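PDB 3EWN: ThiJ/PfpI family protein from Pseudomonas syringae pv. tomato, which is of unknown function but belongs to the DJ-1/PfpI family within the class I glutamine amidotransferase-like clan. Local coordinates for residues A220-R223 against T224-E228; L179-G182 against L183-A187. One frame throughout, in Å; residues are numbered along the deposited sequence.

Contact 1. Residues A220-R223 against T224-E228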
# COMPACT_ATOMS: atom_id res chain seq x y z
N ALA A 220 -24.46 8.40 7.45
CA ALA A 220 -24.59 8.35 8.90
C ALA A 220 -24.56 6.92 9.45
O ALA A 220 -23.92 6.65 10.47
CB ALA A 220 -25.87 9.06 9.34
N HIS A 221 -25.25 6.00 8.78
CA HIS A 221 -25.28 4.62 9.25
C HIS A 221 -23.93 3.93 9.16
O HIS A 221 -23.64 3.02 9.94
CB HIS A 221 -26.36 3.83 8.50
CG HIS A 221 -26.30 3.95 7.01
ND1 HIS A 221 -25.63 3.04 6.21
CD2 HIS A 221 -26.86 4.85 6.17
CE1 HIS A 221 -25.78 3.38 4.94
NE2 HIS A 221 -26.52 4.48 4.89
N VAL A 222 -23.09 4.36 8.22
CA VAL A 222 -21.76 3.77 8.10
C VAL A 222 -20.89 4.31 9.24
O VAL A 222 -20.14 3.56 9.88
CB VAL A 222 -21.13 4.12 6.74
CG1 VAL A 222 -19.65 3.72 6.71
CG2 VAL A 222 -21.86 3.38 5.64
N ARG A 223 -21.00 5.60 9.50
CA ARG A 223 -20.23 6.22 10.58
C ARG A 223 -20.58 5.55 11.91
O ARG A 223 -19.71 5.12 12.65
CB ARG A 223 -20.51 7.72 10.65
CG ARG A 223 -19.83 8.40 11.84
CD ARG A 223 -19.93 9.92 11.78
NE ARG A 223 -21.30 10.40 11.63
CZ ARG A 223 -21.89 10.63 10.46
NH1 ARG A 223 -21.24 10.41 9.33
NH2 ARG A 223 -23.14 11.08 10.43
N THR A 224 -21.88 5.47 12.19
CA THR A 224 -22.39 4.86 13.42
C THR A 224 -21.91 3.42 13.58
O THR A 224 -21.48 3.02 14.67
CB THR A 224 -23.93 4.86 13.43
OG1 THR A 224 -24.41 6.21 13.43
CG2 THR A 224 -24.46 4.15 14.67
N ALA A 225 -21.99 2.65 12.51
CA ALA A 225 -21.57 1.25 12.53
C ALA A 225 -20.08 1.12 12.82
O ALA A 225 -19.68 0.32 13.66
CB ALA A 225 -21.89 0.59 11.20
N MSE A 226 -19.26 1.90 12.12
CA MSE A 226 -17.82 1.82 12.32
C MSE A 226 -17.39 2.36 13.68
O MSE A 226 -16.42 1.86 14.26
CB MSE A 226 -17.07 2.54 11.19
CG MSE A 226 -17.22 1.85 9.81
SE MSE A 226 -16.79 -0.03 9.79
CE MSE A 226 -18.54 -0.73 10.17
N ILE A 227 -18.09 3.36 14.20
CA ILE A 227 -17.73 3.88 15.52
C ILE A 227 -17.91 2.77 16.54
O ILE A 227 -17.11 2.61 17.47
CB ILE A 227 -18.60 5.10 15.90
CG1 ILE A 227 -18.20 6.30 15.04
CG2 ILE A 227 -18.44 5.42 17.39
CD1 ILE A 227 -19.06 7.53 15.25
N GLU A 228 -18.96 1.97 16.37
CA GLU A 228 -19.23 0.86 17.27
C GLU A 228 -18.24 -0.29 17.10
O GLU A 228 -17.81 -0.90 18.08
CB GLU A 228 -20.66 0.33 17.06
CG GLU A 228 -21.73 1.26 17.57
CD GLU A 228 -21.46 1.70 18.99
OE1 GLU A 228 -21.36 0.82 19.88
OE2 GLU A 228 -21.32 2.92 19.23
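Thr-224 meets Ala-220 twice at a single carbonyl. Its backbone N donates to Ala-220 O at 2.9 Å in a nearly straight bond, with an N-H...O angle of 172°, while its hydroxyl OG1 comes within 3.0 Å of Ala-220 O. OG1 gets there because it sits anti to its own carbonyl carbon (chi1 -63°), which swings it back over the preceding turn. The same i to i+4 pattern continues along helix 220-229: Ala-225 N bonds to His-221 O, Met-226 N to Val-222 O and Ile-227 N to Arg-223 O.

Outward from the backbone, Arg-223 and Ile-227 run side by side in the same direction. The methyl CD1 of Ile-227 lies 3.6 Å from Arg-223 CG, so the aliphatic base of the arginine does the touching. Farther out the arginine chain bends at chi3 (54°), and NH1 hydrogen-bonds Ala-218 O just before the helix. On another side of the helix, Val-222 CG1 loosely meets CG of Met-226, a selenomethionine, at 4.4 Å, and both residues also pack against the second subunit.

Arg-223 thus divides its work: its methylenes pack along the helix while its guanidinium ties the first turn to the incoming chain.

Contact 2. Residues L179-G182 against L183-A187; sequences LDFG and LSMVA
Met-185, a selenomethionine, lies against Phe-181 one turn earlier in helix 177-189, forming an i to i+4 Met-aromatic contact inside the alpha/beta core of the DJ-1/PfpI domain. From the backbone outward, its CB first rests 3.4 Å from Gly-182 O. With CG anti to the carbonyl carbon (chi1 -75°), the next methylene turns back toward the preceding turn and comes 3.3 Å from Phe-181 O. That same CG stands over one face of the Phe-181 ring, displaced toward the rim, in a CH-pi contact 3.9 Å from the ring centroid; its nearest ring atom is CE1. Next along the chain, Met-185 SE lies 4.9 Å from the centroid of the Phe-181 ring, oblique to it at 44° off the ring normal. Bends at chi2 and chi3 carry the end of the chain away from the first turn. Both side chains also pack on strand 119-123, Phe-181 on Thr-121 and Val-123, Met-185 on Tyr-119, so the pair lies between the helix and the central sheet.

Along the helix the backbone bonds link Leu-183 N to Leu-179 O, Met-185 N to Phe-181 O, and Val-186 N to Gly-182 O. Asp-180 OD1 is hydrogen-bonded with Tyr-204 OH; OD2 forms a salt bridge with Arg-162 NE and also accepts from Asp-207 N of the second subunit. The carbonyl oxygen of Asp-180 stays within the helix, taking Ser-184 N at 3.1 Å, with Ser-184 OG 3.2 Å from this same oxygen.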
# COMPACT_ATOMS: atom_id res chain seq x y z
N LEU A 179 -0.04 7.62 2.04
CA LEU A 179 0.41 8.03 0.71
C LEU A 179 0.63 9.54 0.63
O LEU A 179 1.61 10.00 0.05
CB LEU A 179 -0.61 7.61 -0.34
CG LEU A 179 -0.66 6.12 -0.66
CD1 LEU A 179 -1.87 5.82 -1.53
CD2 LEU A 179 0.63 5.72 -1.37
N ASP A 180 -0.29 10.31 1.21
CA ASP A 180 -0.16 11.76 1.19
C ASP A 180 1.00 12.18 2.09
O ASP A 180 1.76 13.10 1.77
CB ASP A 180 -1.47 12.41 1.62
CG ASP A 180 -2.59 12.15 0.63
OD1 ASP A 180 -2.28 12.09 -0.58
OD2 ASP A 180 -3.76 12.00 1.04
N PHE A 181 1.14 11.48 3.20
CA PHE A 181 2.23 11.73 4.13
C PHE A 181 3.54 11.45 3.39
O PHE A 181 4.48 12.25 3.44
CB PHE A 181 2.09 10.78 5.32
CG PHE A 181 3.38 10.49 6.02
CD1 PHE A 181 3.94 11.41 6.89
CD2 PHE A 181 4.04 9.29 5.80
CE1 PHE A 181 5.15 11.15 7.53
CE2 PHE A 181 5.25 9.01 6.43
CZ PHE A 181 5.81 9.94 7.29
N GLY A 182 3.59 10.32 2.69
CA GLY A 182 4.78 9.93 1.96
C GLY A 182 5.20 10.89 0.85
O GLY A 182 6.36 11.26 0.75
N LEU A 183 4.24 11.28 0.02
CA LEU A 183 4.55 12.19 -1.08
C LEU A 183 5.08 13.52 -0.54
O LEU A 183 6.00 14.12 -1.10
CB LEU A 183 3.30 12.43 -1.93
CG LEU A 183 3.49 13.16 -3.26
CD1 LEU A 183 4.47 12.38 -4.16
CD2 LEU A 183 2.14 13.30 -3.95
N SER A 184 4.50 13.98 0.56
CA SER A 184 4.96 15.22 1.17
C SER A 184 6.37 15.03 1.70
O SER A 184 7.20 15.94 1.61
CB SER A 184 4.02 15.64 2.30
OG SER A 184 2.78 16.09 1.77
N MSE A 185 6.66 13.86 2.26
CA MSE A 185 8.00 13.60 2.78
C MSE A 185 9.03 13.60 1.65
O MSE A 185 10.14 14.10 1.81
CB MSE A 185 8.05 12.26 3.52
CG MSE A 185 7.39 12.26 4.92
SE MSE A 185 8.17 13.52 6.16
CE MSE A 185 9.95 12.82 6.25
N VAL A 186 8.66 13.05 0.50
CA VAL A 186 9.57 13.02 -0.64
C VAL A 186 9.97 14.44 -1.04
O VAL A 186 11.13 14.71 -1.35
CB VAL A 186 8.94 12.31 -1.86
CG1 VAL A 186 9.81 12.50 -3.10
CG2 VAL A 186 8.77 10.81 -1.56
N ALA A 187 9.01 15.36 -1.04
CA ALA A 187 9.30 16.74 -1.41
C ALA A 187 10.16 17.41 -0.34
O ALA A 187 11.05 18.20 -0.64
CB ALA A 187 8.00 17.52 -1.61

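Overall arrangement
Contacts 1 and 2 each lie within a single helix and follow one another along the chain, contact 2 first. Their centres are 30 Å apart and their nearest atoms about 19 Å, so they do not touch. Contact 2 belongs to the buried interior, about 10 Å from the centre of the chain, where helix 177-189 covers the central sheet. Contact 1 sits about 25 Å from that centre, on the peripheral helix 220-229. What they share is the second subunit: Leu-179 packs on Leu-179 of the second subunit, whereas Ala-225 and Met-226 pack on Met-15 and Met-11 of the second subunit.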